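Local coordinates for phosphodiesterase (Candida albicans, PDB 6CPU), which is a largely helical metalloprotein of the cyclic nucleotide phosphodiesterase family (HD superfamily), with zinc and magnesium ions in the model, at residues L199-C212 and N224-L236. Numbering follows the deposited sequence.
Sequences LLQDASTTRLSQLC and NLSNDDLVYCVYL
Leu211 and Arg207 of helix 205-212 pack against helix 227-236 in a mostly buried helix-helix contact; the two helices, consecutive in the chain, approach to 9.8 Å between axes and cross at -62°, while helices 253-264 and 276-292 cover other sides of helix 227-236. Leu211 is the knob, its branched end filling the hole among Asp229, Tyr232, Cys233 and Leu236; CD2 also reaches Leu225 CD2 at 3.6 Å. One helical turn earlier, Arg207 grips Asp229 side-on, its adjacent N-H groups matching two carboxylate oxygens: NH2 donates to OD2 at 2.8 Å, nearly straight, and NE to OD1. A turn about the CB-CG bond brings the guanidinium across to Asp229, 66° from the carboxylate plane. Leu211 CD2 lies over one guanidinium face. On the opposite face of the carboxylate from NH2, Ser226 N bonds Asp229 OD2, and Asp229 N donates to OG of Ser226, the N-cap, completing a capping box. Leu208 turns the weakly polarised C-H bonds of CD2 onto the Tyr232 pi face, 3.5 Å from its centroid; the ring's hydroxyl is hydrogen-bonded to Thr318 O. In the preceding loop, Gln201 N donates to Asp228 OD2 (3.0 Å), while Arg264 pairs with OD1. Oblique knob-into-hole packing with a capping box characterises this helix pair in the largely helical phosphodiesterase.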
ATOM      1  N   LEU A 199      15.832   7.265   8.843  1.00 24.23           N
ATOM      2  CA  LEU A 199      15.223   5.960   9.111  1.00 25.80           C
ATOM      3  C   LEU A 199      15.268   5.039   7.895  1.00 24.88           C
ATOM      4  O   LEU A 199      14.840   3.892   7.983  1.00 25.29           O
ATOM      5  CB  LEU A 199      13.779   6.129   9.605  1.00 26.06           C
ATOM      6  CG  LEU A 199      13.600   6.951  10.892  1.00 27.45           C
ATOM      7  CD1 LEU A 199      12.163   6.924  11.378  1.00 28.58           C
ATOM      8  CD2 LEU A 199      14.520   6.453  11.988  1.00 28.72           C
ATOM      9  N   LEU A 200      15.785   5.537   6.771  1.00 24.75           N
ATOM     10  CA  LEU A 200      16.044   4.697   5.603  1.00 24.59           C
ATOM     11  C   LEU A 200      17.450   4.133   5.698  1.00 26.66           C
ATOM     12  O   LEU A 200      18.357   4.806   6.180  1.00 24.61           O
ATOM     13  CB  LEU A 200      15.900   5.506   4.310  1.00 25.18           C
ATOM     14  CG  LEU A 200      14.570   6.230   4.102  1.00 25.29           C
ATOM     15  CD1 LEU A 200      14.612   7.000   2.794  1.00 26.26           C
ATOM     16  CD2 LEU A 200      13.384   5.275   4.131  1.00 26.01           C
ATOM     17  N   GLN A 201      17.645   2.906   5.219  1.00 27.41           N
ATOM     18  CA  GLN A 201      18.955   2.264   5.316  1.00 30.28           C
ATOM     19  C   GLN A 201      20.020   2.887   4.415  1.00 30.18           C
ATOM     20  O   GLN A 201      21.172   3.028   4.821  1.00 30.84           O
ATOM     21  CB  GLN A 201      18.854   0.774   5.034  1.00 34.54           C
ATOM     22  CG  GLN A 201      20.028  -0.007   5.607  1.00 40.10           C
ATOM     23  CD  GLN A 201      19.887  -1.501   5.409  1.00 45.64           C
ATOM     24  OE1 GLN A 201      19.307  -1.962   4.423  1.00 51.20           O
ATOM     25  NE2 GLN A 201      20.420  -2.270   6.348  1.00 50.72           N
ATOM     26  N   ASP A 202      19.645   3.236   3.189  1.00 28.76           N
ATOM     27  CA  ASP A 202      20.587   3.821   2.228  1.00 28.98           C
ATOM     28  C   ASP A 202      19.978   5.048   1.547  1.00 28.33           C
ATOM     29  O   ASP A 202      19.254   4.930   0.561  1.00 27.95           O
ATOM     30  CB  ASP A 202      20.972   2.764   1.196  1.00 28.92           C
ATOM     31  CG  ASP A 202      22.056   3.227   0.233  1.00 29.65           C
ATOM     32  OD1 ASP A 202      22.605   4.346   0.377  1.00 29.48           O
ATOM     33  OD2 ASP A 202      22.348   2.443  -0.691  1.00 30.91           O
ATOM     34  N   ALA A 203      20.302   6.222   2.080  1.00 27.78           N
ATOM     35  CA  ALA A 203      19.924   7.494   1.481  1.00 28.18           C
ATOM     36  C   ALA A 203      21.142   8.201   0.863  1.00 28.26           C
ATOM     37  O   ALA A 203      21.155   9.425   0.737  1.00 25.32           O
ATOM     38  CB  ALA A 203      19.258   8.380   2.535  1.00 29.72           C
ATOM     39  N   SER A 204      22.152   7.426   0.458  1.00 28.36           N
ATOM     40  CA  SER A 204      23.341   7.983  -0.190  1.00 29.11           C
ATOM     41  C   SER A 204      22.960   8.644  -1.506  1.00 30.35           C
ATOM     42  O   SER A 204      21.948   8.287  -2.126  1.00 29.25           O
ATOM     43  CB  SER A 204      24.377   6.887  -0.444  1.00 28.93           C
ATOM     44  OG  SER A 204      23.937   6.003  -1.462  1.00 28.26           O
ATOM     45  N   THR A 205      23.774   9.600  -1.944  1.00 28.90           N
ATOM     46  CA  THR A 205      23.501  10.319  -3.178  1.00 30.28           C
ATOM     47  C   THR A 205      23.354   9.355  -4.349  1.00 28.30           C
ATOM     48  O   THR A 205      22.453   9.503  -5.165  1.00 27.30           O
ATOM     49  CB  THR A 205      24.615  11.338  -3.497  1.00 33.07           C
ATOM     50  OG1 THR A 205      24.743  12.244  -2.401  1.00 36.56           O
ATOM     51  CG2 THR A 205      24.280  12.121  -4.757  1.00 35.09           C
ATOM     52  N   THR A 206      24.227   8.359  -4.416  1.00 27.38           N
ATOM     53  CA  THR A 206      24.149   7.373  -5.493  1.00 27.26           C
ATOM     54  C   THR A 206      22.832   6.607  -5.473  1.00 25.86           C
ATOM     55  O   THR A 206      22.198   6.461  -6.523  1.00 24.84           O
ATOM     56  CB  THR A 206      25.324   6.404  -5.465  1.00 28.94           C
ATOM     57  OG1 THR A 206      26.521   7.149  -5.713  1.00 30.47           O
ATOM     58  CG2 THR A 206      25.172   5.338  -6.549  1.00 29.55           C
ATOM     59  N   ARG A 207      22.411   6.142  -4.301  1.00 24.68           N
ATOM     60  CA  ARG A 207      21.137   5.402  -4.211  1.00 24.79           C
ATOM     61  C   ARG A 207      19.943   6.261  -4.593  1.00 23.98           C
ATOM     62  O   ARG A 207      19.098   5.825  -5.365  1.00 23.30           O
ATOM     63  CB  ARG A 207      20.910   4.792  -2.816  1.00 25.25           C
ATOM     64  CG  ARG A 207      19.792   3.738  -2.770  1.00 25.32           C
ATOM     65  CD  ARG A 207      19.995   2.659  -3.824  1.00 25.30           C
ATOM     66  NE  ARG A 207      18.955   1.633  -3.838  1.00 25.91           N
ATOM     67  CZ  ARG A 207      18.688   0.852  -4.885  1.00 26.72           C
ATOM     68  NH1 ARG A 207      19.380   0.969  -6.020  1.00 27.70           N
ATOM     69  NH2 ARG A 207      17.722  -0.058  -4.810  1.00 26.16           N
ATOM     70  N   LEU A 208      19.856   7.474  -4.044  1.00 23.98           N
ATOM     71  CA  LEU A 208      18.728   8.353  -4.358  1.00 24.03           C
ATOM     72  C   LEU A 208      18.655   8.666  -5.856  1.00 24.81           C
ATOM     73  O   LEU A 208      17.558   8.727  -6.436  1.00 24.38           O
ATOM     74  CB  LEU A 208      18.783   9.648  -3.530  1.00 24.93           C
ATOM     75  CG  LEU A 208      18.790   9.463  -2.009  1.00 24.85           C
ATOM     76  CD1 LEU A 208      18.701  10.819  -1.324  1.00 24.84           C
ATOM     77  CD2 LEU A 208      17.696   8.525  -1.514  1.00 24.56           C
ATOM     78  N   SER A 209      19.818   8.847  -6.484  1.00 24.07           N
ATOM     79  CA  SER A 209      19.872   9.049  -7.930  1.00 24.74           C
ATOM     80  C   SER A 209      19.396   7.800  -8.679  1.00 23.54           C
ATOM     81  O   SER A 209      18.628   7.909  -9.616  1.00 26.06           O
ATOM     82  CB  SER A 209      21.276   9.450  -8.389  1.00 24.74           C
ATOM     83  OG  SER A 209      21.282   9.621  -9.802  1.00 25.95           O
ATOM     84  N   GLN A 210      19.822   6.623  -8.241  1.00 23.37           N
ATOM     85  CA  GLN A 210      19.381   5.377  -8.871  1.00 24.11           C
ATOM     86  C   GLN A 210      17.859   5.251  -8.820  1.00 24.16           C
ATOM     87  O   GLN A 210      17.231   4.798  -9.774  1.00 23.47           O
ATOM     88  CB  GLN A 210      20.023   4.165  -8.210  1.00 24.73           C
ATOM     89  CG  GLN A 210      21.505   4.032  -8.499  1.00 26.66           C
ATOM     90  CD  GLN A 210      22.172   2.919  -7.726  1.00 28.32           C
ATOM     91  OE1 GLN A 210      21.742   2.542  -6.634  1.00 27.49           O
ATOM     92  NE2 GLN A 210      23.249   2.389  -8.291  1.00 29.39           N
ATOM     93  N   LEU A 211      17.266   5.663  -7.701  1.00 22.62           N
ATOM     94  CA  LEU A 211      15.816   5.572  -7.547  1.00 22.47           C
ATOM     95  C   LEU A 211      15.086   6.519  -8.495  1.00 22.76           C
ATOM     96  O   LEU A 211      14.014   6.177  -8.999  1.00 22.61           O
ATOM     97  CB  LEU A 211      15.404   5.782  -6.080  1.00 22.10           C
ATOM     98  CG  LEU A 211      15.937   4.697  -5.129  1.00 22.44           C
ATOM     99  CD1 LEU A 211      15.528   4.963  -3.682  1.00 22.63           C
ATOM    100  CD2 LEU A 211      15.539   3.278  -5.538  1.00 22.83           C
ATOM    101  N   CYS A 212      15.674   7.686  -8.776  1.00 23.98           N
ATOM    102  CA  CYS A 212      15.127   8.597  -9.779  1.00 25.09           C
ATOM    103  C   CYS A 212      14.991   7.888 -11.123  1.00 25.38           C
ATOM    104  O   CYS A 212      13.921   7.907 -11.728  1.00 26.97           O
ATOM    105  CB  CYS A 212      16.012   9.828  -9.938  1.00 25.49           C
ATOM    106  SG  CYS A 212      16.046  10.955  -8.537  1.00 26.17           S
ATOM    107  N   ASN A 224      13.416  -5.473  -6.976  1.00 27.31           N
ATOM    108  CA  ASN A 224      14.776  -5.182  -6.563  1.00 28.76           C
ATOM    109  C   ASN A 224      14.854  -3.971  -5.648  1.00 28.24           C
ATOM    110  O   ASN A 224      15.949  -3.549  -5.296  1.00 30.08           O
ATOM    111  CB  ASN A 224      15.631  -4.929  -7.802  1.00 31.73           C
ATOM    112  CG  ASN A 224      15.562  -6.080  -8.771  1.00 34.93           C
ATOM    113  OD1 ASN A 224      14.914  -5.999  -9.817  1.00 37.73           O
ATOM    114  ND2 ASN A 224      16.172  -7.190  -8.390  1.00 38.00           N
ATOM    115  N   LEU A 225      13.709  -3.408  -5.268  1.00 25.50           N
ATOM    116  CA  LEU A 225      13.700  -2.233  -4.397  1.00 24.09           C
ATOM    117  C   LEU A 225      13.196  -2.630  -3.022  1.00 22.97           C
ATOM    118  O   LEU A 225      12.181  -3.315  -2.892  1.00 21.92           O
ATOM    119  CB  LEU A 225      12.830  -1.123  -4.978  1.00 23.90           C
ATOM    120  CG  LEU A 225      13.163  -0.664  -6.394  1.00 24.31           C
ATOM    121  CD1 LEU A 225      12.123   0.331  -6.848  1.00 23.79           C
ATOM    122  CD2 LEU A 225      14.563  -0.067  -6.465  1.00 25.04           C
ATOM    123  N   SER A 226      13.928  -2.211  -1.997  1.00 20.57           N
ATOM    124  CA  SER A 226      13.524  -2.462  -0.624  1.00 19.92           C
ATOM    125  C   SER A 226      12.327  -1.587  -0.248  1.00 19.04           C
ATOM    126  O   SER A 226      12.022  -0.598  -0.927  1.00 18.18           O
ATOM    127  CB  SER A 226      14.691  -2.162   0.314  1.00 19.89           C
ATOM    128  OG  SER A 226      14.946  -0.768   0.362  1.00 20.41           O
ATOM    129  N   ASN A 227      11.664  -1.941   0.846  1.00 18.78           N
ATOM    130  CA  ASN A 227      10.604  -1.094   1.372  1.00 19.14           C
ATOM    131  C   ASN A 227      11.104   0.313   1.753  1.00 19.12           C
ATOM    132  O   ASN A 227      10.338   1.275   1.682  1.00 19.79           O
ATOM    133  CB  ASN A 227       9.888  -1.783   2.533  1.00 19.98           C
ATOM    134  CG  ASN A 227       8.954  -2.878   2.065  1.00 20.65           C
ATOM    135  OD1 ASN A 227       8.311  -2.747   1.033  1.00 22.09           O
ATOM    136  ND2 ASN A 227       8.866  -3.951   2.826  1.00 21.75           N
ATOM    137  N   ASP A 228      12.378   0.445   2.115  1.00 19.59           N
ATOM    138  CA  ASP A 228      12.971   1.768   2.324  1.00 19.69           C
ATOM    139  C   ASP A 228      13.152   2.535   1.010  1.00 20.54           C
ATOM    140  O   ASP A 228      12.755   3.703   0.903  1.00 18.85           O
ATOM    141  CB  ASP A 228      14.316   1.686   3.062  1.00 20.14           C
ATOM    142  CG  ASP A 228      14.180   1.391   4.559  1.00 22.16           C
ATOM    143  OD1 ASP A 228      13.069   1.457   5.143  1.00 23.63           O
ATOM    144  OD2 ASP A 228      15.225   1.120   5.194  1.00 23.58           O
ATOM    145  N   ASP A 229      13.732   1.883  -0.003  1.00 20.38           N
ATOM    146  CA  ASP A 229      13.840   2.482  -1.338  1.00 20.61           C
ATOM    147  C   ASP A 229      12.465   2.940  -1.821  1.00 20.00           C
ATOM    148  O   ASP A 229      12.316   3.998  -2.419  1.00 19.36           O
ATOM    149  CB  ASP A 229      14.330   1.471  -2.383  1.00 21.67           C
ATOM    150  CG  ASP A 229      15.775   1.031  -2.216  1.00 22.73           C
ATOM    151  OD1 ASP A 229      16.645   1.813  -1.748  1.00 23.07           O
ATOM    152  OD2 ASP A 229      16.041  -0.134  -2.629  1.00 21.50           O
ATOM    153  N   LEU A 230      11.457   2.098  -1.589  1.00 19.95           N
ATOM    154  CA  LEU A 230      10.108   2.367  -2.080  1.00 19.43           C
ATOM    155  C   LEU A 230       9.499   3.627  -1.466  1.00 18.56           C
ATOM    156  O   LEU A 230       8.782   4.375  -2.138  1.00 18.74           O
ATOM    157  CB  LEU A 230       9.211   1.147  -1.865  1.00 19.76           C
ATOM    158  CG  LEU A 230       9.565  -0.022  -2.802  1.00 20.51           C
ATOM    159  CD1 LEU A 230       9.037  -1.348  -2.254  1.00 20.17           C
ATOM    160  CD2 LEU A 230       9.074   0.225  -4.233  1.00 21.30           C
ATOM    161  N   VAL A 231       9.800   3.875  -0.197  1.00 18.21           N
ATOM    162  CA  VAL A 231       9.386   5.120   0.456  1.00 19.02           C
ATOM    163  C   VAL A 231       9.928   6.312  -0.328  1.00 19.65           C
ATOM    164  O   VAL A 231       9.192   7.275  -0.629  1.00 19.85           O
ATOM    165  CB  VAL A 231       9.881   5.178   1.920  1.00 18.96           C
ATOM    166  CG1 VAL A 231       9.735   6.583   2.516  1.00 19.44           C
ATOM    167  CG2 VAL A 231       9.124   4.166   2.763  1.00 19.02           C
ATOM    168  N   TYR A 232      11.214   6.256  -0.659  1.00 19.67           N
ATOM    169  CA  TYR A 232      11.820   7.372  -1.395  1.00 20.68           C
ATOM    170  C   TYR A 232      11.232   7.518  -2.794  1.00 20.78           C
ATOM    171  O   TYR A 232      11.039   8.630  -3.259  1.00 21.67           O
ATOM    172  CB  TYR A 232      13.332   7.245  -1.476  1.00 20.82           C
ATOM    173  CG  TYR A 232      13.969   8.558  -1.865  1.00 21.46           C
ATOM    174  CD1 TYR A 232      14.364   8.805  -3.183  1.00 21.81           C
ATOM    175  CD2 TYR A 232      14.157   9.562  -0.922  1.00 21.74           C
ATOM    176  CE1 TYR A 232      14.944  10.018  -3.544  1.00 22.88           C
ATOM    177  CE2 TYR A 232      14.741  10.774  -1.271  1.00 23.18           C
ATOM    178  CZ  TYR A 232      15.130  11.000  -2.583  1.00 23.61           C
ATOM    179  OH  TYR A 232      15.705  12.218  -2.938  1.00 23.64           O
ATOM    180  N   CYS A 233      10.955   6.399  -3.465  1.00 21.03           N
ATOM    181  CA  CYS A 233      10.262   6.437  -4.751  1.00 21.74           C
ATOM    182  C   CYS A 233       8.928   7.176  -4.681  1.00 21.86           C
ATOM    183  O   CYS A 233       8.613   7.984  -5.559  1.00 20.68           O
ATOM    184  CB  CYS A 233      10.038   5.032  -5.303  1.00 22.52           C
ATOM    185  SG  CYS A 233      11.551   4.156  -5.792  1.00 25.06           S
ATOM    186  N   VAL A 234       8.141   6.909  -3.641  1.00 20.27           N
ATOM    187  CA  VAL A 234       6.890   7.622  -3.460  1.00 19.57           C
ATOM    188  C   VAL A 234       7.154   9.125  -3.293  1.00 19.70           C
ATOM    189  O   VAL A 234       6.464   9.947  -3.888  1.00 19.59           O
ATOM    190  CB  VAL A 234       6.098   7.095  -2.249  1.00 20.12           C
ATOM    191  CG1 VAL A 234       4.843   7.930  -2.026  1.00 20.29           C
ATOM    192  CG2 VAL A 234       5.705   5.641  -2.458  1.00 19.88           C
ATOM    193  N   TYR A 235       8.157   9.475  -2.497  1.00 20.02           N
ATOM    194  CA  TYR A 235       8.505  10.876  -2.294  1.00 21.61           C
ATOM    195  C   TYR A 235       8.827  11.555  -3.638  1.00 22.73           C
ATOM    196  O   TYR A 235       8.323  12.632  -3.924  1.00 23.80           O
ATOM    197  CB  TYR A 235       9.670  11.018  -1.300  1.00 22.79           C
ATOM    198  CG  TYR A 235      10.413  12.322  -1.447  1.00 24.34           C
ATOM    199  CD1 TYR A 235       9.831  13.524  -1.069  1.00 25.53           C
ATOM    200  CD2 TYR A 235      11.682  12.359  -2.022  1.00 25.87           C
ATOM    201  CE1 TYR A 235      10.512  14.734  -1.231  1.00 26.51           C
ATOM    202  CE2 TYR A 235      12.365  13.555  -2.182  1.00 26.35           C
ATOM    203  CZ  TYR A 235      11.774  14.737  -1.791  1.00 27.81           C
ATOM    204  OH  TYR A 235      12.474  15.922  -1.964  1.00 31.45           O
ATOM    205  N   LEU A 236       9.645  10.908  -4.461  1.00 23.72           N
ATOM    206  CA  LEU A 236      10.005  11.457  -5.772  1.00 23.84           C
ATOM    207  C   LEU A 236       8.770  11.769  -6.614  1.00 23.81           C
ATOM    208  O   LEU A 236       8.642  12.858  -7.182  1.00 24.03           O
ATOM    209  CB  LEU A 236      10.912  10.484  -6.530  1.00 22.83           C
ATOM    210  CG  LEU A 236      12.323  10.347  -5.977  1.00 23.43           C
ATOM    211  CD1 LEU A 236      13.049   9.208  -6.667  1.00 21.99           C
ATOM    212  CD2 LEU A 236      13.095  11.657  -6.100  1.00 24.04           C
TER
HETATM  213  O   HOH W   1      12.639   2.166   7.676  1.00 22.60           O
HETATM  214  O   HOH W   2      15.422   1.130   7.713  1.00 32.25           O
HETATM  215  O   HOH W   3      16.714   4.120  -0.135  1.00 29.64           O
HETATM  216  O   HOH W   4      18.295  -2.483  -6.339  1.00 37.07           O